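Local coordinates for UDP-L-Rhamnose Synthase (Acanthamoeba polyphaga mimivirus, PDB 7JID), which catalyses the NADPH-dependent epimerisation and reduction steps that complete UDP-L-rhamnose synthesis from a 4-keto-6-deoxy nucleotide sugar, at the interface of chains A and B. Residues are numbered along the deposited sequence; one frame, centred on the assembly and turned at random. Chains: chain A/B, UDP-L-Rhamnose Synthase.

Contacts 1 and 2 are neighbouring stretches of one two-fold interface, their C-alpha centres about 9 Å apart. Both press helix 79-99 of chain A against helix 138-150 of chain B, with the short 3-10 helix 151-153 of chain B and the start of helix 40-50 of chain A joining in at contact 2. A:Tyr88 and B:Leu149 belong to both and make the seam continuous. Because the symmetry supplies each contact with a twin, two helices per chain pack together, as in the four-helix dimer interface familiar from short-chain dehydrogenases/reductases. That resemblance suggests a genuine dimer, though the structure alone does not prove it in solution.

Contact 1: the interface of chains A and B. Residues chain A 80, 83-84, 87-88; chain B 145, 148-149.
B:Phe145 lies with one ring face against helix 79-99 of chain A, and A:Tyr88 reaches back toward helix 138-150 of chain B. This is helix packing of the kind seen in dimers of short-chain dehydrogenases/reductases, and the helix of chain B carries the family's YxxxK sequence. CG1 of A:Val83 sits over the B:Phe145 face, 3.8 Å from the ring centroid, in a CH-pi contact; the two side chains run past each other in opposite directions. On the same side of that ring, nearer the CD1 rim, the CB of A:Tyr88 approaches CD1 of B:Phe145 at 3.5 Å. The far end of the phenyl, CZ, rests 3.7 Å from the CA of A:Lys84, so it touches the helix itself, while the CG2 methyl of A:Val80 borders the CE2 rim at 4.0 Å. A:Tyr88 holds its CG anti to the backbone N (chi1 -173°), which sends the phenol along the partner helix to B:Arg148. There the arginine chain bends at chi3 (71°) and turns its guanidinium toward the phenol: CE2 of A:Tyr88 stands over the centre of that flat group, 3.4 Å from CZ of B:Arg148, with the two planes 39° apart, a slanted overlap rather than a parallel stack. The CD1-CE1 edge of the phenol is met in its plane by CG of B:Leu149, whose CD2 methyl lies 3.7 Å from CD1 of A:Tyr88. A water links the tyrosine hydroxyl OH and the main-chain O of B:Arg148, lying 3.0 Å from the A:Tyr88 OH and 2.8 Å from that carbonyl oxygen.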
ATOM      1  N   VAL A  80       9.156   3.407  -1.785  1.00  9.29           N
ATOM      2  CA  VAL A  80       9.018   3.471  -0.302  1.00  9.02           C
ATOM      3  C   VAL A  80       8.419   4.826   0.110  1.00 10.03           C
ATOM      4  O   VAL A  80       7.542   4.855   0.998  1.00  9.04           O
ATOM      5  CB  VAL A  80      10.340   3.144   0.420  1.00  9.89           C
ATOM      6  CG1 VAL A  80      11.444   4.143   0.085  1.00 10.73           C
ATOM      7  CG2 VAL A  80      10.106   2.987   1.923  1.00  9.72           C
ATOM      8  N   VAL A  83       4.565   4.763  -0.889  1.00  7.82           N
ATOM      9  CA  VAL A  83       3.618   4.028  -0.005  1.00  7.81           C
ATOM     10  C   VAL A  83       3.606   4.713   1.364  1.00  8.60           C
ATOM     11  O   VAL A  83       2.545   4.803   1.976  1.00  8.68           O
ATOM     12  CB  VAL A  83       3.997   2.542   0.072  1.00  7.52           C
ATOM     13  CG1 VAL A  83       3.015   1.807   0.966  1.00  8.35           C
ATOM     14  CG2 VAL A  83       3.966   1.952  -1.328  1.00  7.92           C
ATOM     15  N   LYS A  84       4.762   5.171   1.853  1.00  8.65           N
ATOM     16  CA  LYS A  84       4.863   5.776   3.202  1.00  8.89           C
ATOM     17  C   LYS A  84       3.887   6.967   3.278  1.00  8.98           C
ATOM     18  O   LYS A  84       3.111   7.094   4.284  1.00  9.49           O
ATOM     19  CB  LYS A  84       6.286   6.279   3.457  1.00  9.37           C
ATOM     20  CG  LYS A  84       6.473   6.947   4.815  1.00 10.25           C
ATOM     21  CD  LYS A  84       7.726   7.797   4.942  1.00 12.25           C
ATOM     22  CE  LYS A  84       8.987   7.058   4.611  1.00 14.43           C
ATOM     23  NZ  LYS A  84      10.054   8.082   4.449  1.00 16.49           N
ATOM     24  N   LEU A  87      -0.055   6.264   1.324  1.00  7.07           N
ATOM     25  CA  LEU A  87      -0.952   5.200   1.828  1.00  7.44           C
ATOM     26  C   LEU A  87      -0.720   5.001   3.320  1.00  7.81           C
ATOM     27  O   LEU A  87      -1.702   5.099   4.109  1.00  7.94           O
ATOM     28  CB  LEU A  87      -0.711   3.922   1.024  1.00  6.91           C
ATOM     29  CG  LEU A  87      -1.691   2.784   1.284  1.00  7.19           C
ATOM     30  CD1 LEU A  87      -1.794   1.924   0.039  1.00  7.56           C
ATOM     31  CD2 LEU A  87      -1.261   1.959   2.488  1.00  7.52           C
ATOM     32  N   TYR A  88       0.477   4.562   3.722  1.00  7.79           N
ATOM     33  CA  TYR A  88       0.694   4.175   5.129  1.00  8.84           C
ATOM     34  C   TYR A  88       0.350   5.303   6.105  1.00  8.17           C
ATOM     35  O   TYR A  88      -0.413   5.031   7.099  1.00  9.21           O
ATOM     36  CB  TYR A  88       2.097   3.614   5.356  1.00  8.63           C
ATOM     37  CG  TYR A  88       2.285   3.061   6.748  1.00  8.76           C
ATOM     38  CD1 TYR A  88       1.643   1.890   7.139  1.00  8.91           C
ATOM     39  CD2 TYR A  88       2.971   3.765   7.707  1.00  8.78           C
ATOM     40  CE1 TYR A  88       1.761   1.393   8.425  1.00  9.09           C
ATOM     41  CE2 TYR A  88       3.103   3.273   9.006  1.00  8.82           C
ATOM     42  CZ  TYR A  88       2.465   2.099   9.376  1.00  9.89           C
ATOM     43  OH  TYR A  88       2.532   1.658  10.667  1.00 10.27           O
TER
ATOM     44  N   PHE B 145       5.276  -2.580   4.514  1.00  7.50           N
ATOM     45  CA  PHE B 145       4.083  -1.806   4.903  1.00  7.66           C
ATOM     46  C   PHE B 145       2.956  -2.754   5.301  1.00  7.50           C
ATOM     47  O   PHE B 145       2.268  -2.445   6.256  1.00  8.00           O
ATOM     48  CB  PHE B 145       3.667  -0.800   3.851  1.00  8.00           C
ATOM     49  CG  PHE B 145       4.643   0.341   3.801  1.00  6.72           C
ATOM     50  CD1 PHE B 145       4.662   1.256   4.841  1.00  8.18           C
ATOM     51  CD2 PHE B 145       5.549   0.482   2.771  1.00  8.29           C
ATOM     52  CE1 PHE B 145       5.554   2.319   4.842  1.00  7.77           C
ATOM     53  CE2 PHE B 145       6.421   1.558   2.770  1.00  7.91           C
ATOM     54  CZ  PHE B 145       6.430   2.468   3.797  1.00  8.96           C
ATOM     55  N   ARG B 148       3.628  -3.730   8.878  1.00  8.28           N
ATOM     56  CA  ARG B 148       3.321  -2.630   9.828  1.00 10.08           C
ATOM     57  C   ARG B 148       1.803  -2.564   9.991  1.00  9.15           C
ATOM     58  O   ARG B 148       1.325  -2.449  11.134  1.00  9.18           O
ATOM     59  CB  ARG B 148       3.929  -1.336   9.320  1.00 10.53           C
ATOM     60  CG  ARG B 148       5.441  -1.426   9.219  1.00 10.69           C
ATOM     61  CD  ARG B 148       5.983  -0.102   8.768  1.00 11.34           C
ATOM     62  NE  ARG B 148       5.844   0.866   9.823  1.00 10.91           N
ATOM     63  CZ  ARG B 148       6.237   2.144   9.753  1.00 11.96           C
ATOM     64  NH1 ARG B 148       6.839   2.607   8.670  1.00 11.52           N
ATOM     65  NH2 ARG B 148       6.054   2.941  10.793  1.00 12.68           N
ATOM     66  N   LEU B 149       1.056  -2.662   8.897  1.00  8.73           N
ATOM     67  CA  LEU B 149      -0.424  -2.501   8.951  1.00  8.89           C
ATOM     68  C   LEU B 149      -1.038  -3.632   9.778  1.00  9.80           C
ATOM     69  O   LEU B 149      -1.991  -3.396  10.536  1.00  8.96           O
ATOM     70  CB  LEU B 149      -0.989  -2.398   7.514  1.00  8.74           C
ATOM     71  CG  LEU B 149      -0.716  -1.056   6.818  1.00  9.28           C
ATOM     72  CD1 LEU B 149      -0.942  -1.161   5.306  1.00  8.43           C
ATOM     73  CD2 LEU B 149      -1.563   0.059   7.385  1.00 10.58           C
TER
HETATM   74  O   HOH W   1       1.935  -0.271  12.835  1.00 15.08           O

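Contact 2: the interface of chains A and B. Residues chain A 40, 88, 91-92, 95-96; chain B 149, 152.
A:Phe95, on a regular alpha-helical turn of helix 79-99, faces B:Phe152, whose psi of -3° belongs to the 3-10 turn that follows helix 138-150. The contact extends the dimer-type helix packing of this short-chain dehydrogenase/reductase with an aromatic pair. The two phenyl rings are stacked nearly parallel, 10° between planes and 4.4 Å between centroids, but displaced. CD2 of A:Phe95 therefore comes over the inner rim of the partner ring, 3.6 Å from CG of B:Phe152. The same shift brings the CB of B:Phe152 over the middle of the A:Phe95 face, 3.8 Å from its centroid, adding a CH-pi contact to the stack. With CG of B:Phe152 anti to its own carbonyl carbon (chi1 -69°), the ring points across the interface and drives its CZ end in between helices 79-99 and 40-50 of chain A. SG of A:Cys92 meets this end close to the ring plane, 3.8 Å from CZ of B:Phe152. The CB of A:Glu40 lies beyond the rim on the side away from A:Phe95, also 3.8 Å from CZ of B:Phe152. In all, 111 Å² of B:Phe152 is hidden here. The carboxylate of A:Glu40 folds away from the phenyl and accepts a hydrogen bond from the phenol of A:Tyr88, OH to OE1 at 2.7 Å. The hydroxyl arrives on the anti side of OE1, tilted well out of the carboxylate plane, and the bond helps fix both side chains beside the inserted ring. Beside the stack, one helical turn before A:Phe95, CD2 of B:Leu149 packs on the CB of A:Leu91 at 4.0 Å.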
ATOM      1  N   GLU A  40       3.443   5.897  13.659  1.00 12.89           N
ATOM      2  CA  GLU A  40       2.124   5.656  14.295  1.00 14.45           C
ATOM      3  C   GLU A  40       2.232   5.881  15.808  1.00 14.99           C
ATOM      4  O   GLU A  40       1.307   6.402  16.399  1.00 14.77           O
ATOM      5  CB  GLU A  40       1.540   4.285  13.954  1.00 13.97           C
ATOM      6  CG  GLU A  40       2.322   3.070  14.436  1.00 14.44           C
ATOM      7  CD  GLU A  40       3.697   2.995  13.810  1.00 19.35           C
ATOM      8  OE1 GLU A  40       3.818   3.058  12.556  1.00 14.29           O
ATOM      9  OE2 GLU A  40       4.660   2.956  14.598  1.00 26.84           O
ATOM     10  N   TYR A  88       0.477   4.562   3.722  1.00  7.79           N
ATOM     11  CA  TYR A  88       0.694   4.175   5.129  1.00  8.84           C
ATOM     12  C   TYR A  88       0.350   5.303   6.105  1.00  8.17           C
ATOM     13  O   TYR A  88      -0.413   5.031   7.099  1.00  9.21           O
ATOM     14  CB  TYR A  88       2.097   3.614   5.356  1.00  8.63           C
ATOM     15  CG  TYR A  88       2.285   3.061   6.748  1.00  8.76           C
ATOM     16  CD1 TYR A  88       1.643   1.890   7.139  1.00  8.91           C
ATOM     17  CD2 TYR A  88       2.971   3.765   7.707  1.00  8.78           C
ATOM     18  CE1 TYR A  88       1.761   1.393   8.425  1.00  9.09           C
ATOM     19  CE2 TYR A  88       3.103   3.273   9.006  1.00  8.82           C
ATOM     20  CZ  TYR A  88       2.465   2.099   9.376  1.00  9.89           C
ATOM     21  OH  TYR A  88       2.532   1.658  10.667  1.00 10.27           O
ATOM     22  N   LEU A  91      -3.358   5.867   6.498  1.00  9.06           N
ATOM     23  CA  LEU A  91      -4.014   4.740   7.177  1.00 10.05           C
ATOM     24  C   LEU A  91      -3.738   4.851   8.689  1.00 10.38           C
ATOM     25  O   LEU A  91      -4.664   4.514   9.472  1.00 11.84           O
ATOM     26  CB  LEU A  91      -3.549   3.417   6.595  1.00 10.65           C
ATOM     27  CG  LEU A  91      -4.488   2.779   5.578  1.00 11.73           C
ATOM     28  CD1 LEU A  91      -5.748   2.252   6.245  1.00 11.72           C
ATOM     29  CD2 LEU A  91      -4.838   3.752   4.477  1.00 11.79           C
ATOM     30  N   CYS A  92      -2.527   5.236   9.095  1.00  9.74           N
ATOM     31  CA  CYS A  92      -2.162   5.406  10.530  1.00 10.01           C
ATOM     32  C   CYS A  92      -3.105   6.440  11.160  1.00 10.43           C
ATOM     33  O   CYS A  92      -3.724   6.175  12.254  1.00 10.97           O
ATOM     34  CB  CYS A  92      -0.724   5.865  10.679  1.00 10.41           C
ATOM     35  SG  CYS A  92       0.465   4.535  10.363  1.00 10.87           S
ATOM     36  N   PHE A  95      -6.631   4.847  11.528  1.00 11.11           N
ATOM     37  CA  PHE A  95      -6.740   3.862  12.629  1.00 11.01           C
ATOM     38  C   PHE A  95      -6.771   4.612  13.955  1.00 10.54           C
ATOM     39  O   PHE A  95      -7.566   4.256  14.836  1.00 13.92           O
ATOM     40  CB  PHE A  95      -5.572   2.886  12.663  1.00 10.80           C
ATOM     41  CG  PHE A  95      -5.719   1.734  11.699  1.00 10.37           C
ATOM     42  CD1 PHE A  95      -6.716   0.811  11.849  1.00 10.93           C
ATOM     43  CD2 PHE A  95      -4.860   1.594  10.626  1.00 11.88           C
ATOM     44  CE1 PHE A  95      -6.902  -0.222  10.945  1.00 11.14           C
ATOM     45  CE2 PHE A  95      -5.011   0.540   9.751  1.00 11.56           C
ATOM     46  CZ  PHE A  95      -6.035  -0.359   9.881  1.00 11.60           C
ATOM     47  N   ILE A  96      -5.876   5.560  14.123  1.00 12.68           N
ATOM     48  CA  ILE A  96      -5.697   6.236  15.444  1.00 12.95           C
ATOM     49  C   ILE A  96      -6.841   7.218  15.671  1.00 14.41           C
ATOM     50  O   ILE A  96      -7.414   7.229  16.798  1.00 15.15           O
ATOM     51  CB  ILE A  96      -4.311   6.886  15.534  1.00 13.16           C
ATOM     52  CG1 ILE A  96      -3.187   5.836  15.518  1.00 13.70           C
ATOM     53  CG2 ILE A  96      -4.223   7.743  16.785  1.00 13.50           C
ATOM     54  CD1 ILE A  96      -1.824   6.456  15.282  1.00 14.10           C
TER
ATOM     55  N   LEU B 149       1.056  -2.662   8.897  1.00  8.73           N
ATOM     56  CA  LEU B 149      -0.424  -2.501   8.951  1.00  8.89           C
ATOM     57  C   LEU B 149      -1.038  -3.632   9.778  1.00  9.80           C
ATOM     58  O   LEU B 149      -1.991  -3.396  10.536  1.00  8.96           O
ATOM     59  CB  LEU B 149      -0.989  -2.398   7.514  1.00  8.74           C
ATOM     60  CG  LEU B 149      -0.716  -1.056   6.818  1.00  9.28           C
ATOM     61  CD1 LEU B 149      -0.942  -1.161   5.306  1.00  8.43           C
ATOM     62  CD2 LEU B 149      -1.563   0.059   7.385  1.00 10.58           C
ATOM     63  N   PHE B 152      -1.838  -3.171  13.487  1.00 12.20           N
ATOM     64  CA  PHE B 152      -3.092  -2.513  13.941  1.00 11.70           C
ATOM     65  C   PHE B 152      -4.183  -3.550  14.202  1.00 12.11           C
ATOM     66  O   PHE B 152      -5.275  -3.145  14.677  1.00 14.00           O
ATOM     67  CB  PHE B 152      -3.603  -1.458  12.946  1.00 10.76           C
ATOM     68  CG  PHE B 152      -2.754  -0.229  12.844  1.00 11.30           C
ATOM     69  CD1 PHE B 152      -2.860   0.790  13.775  1.00 12.06           C
ATOM     70  CD2 PHE B 152      -1.903  -0.062  11.758  1.00 11.66           C
ATOM     71  CE1 PHE B 152      -2.048   1.903  13.697  1.00 12.36           C
ATOM     72  CE2 PHE B 152      -1.109   1.064  11.668  1.00 13.36           C
ATOM     73  CZ  PHE B 152      -1.181   2.040  12.635  1.00 12.49           C
TER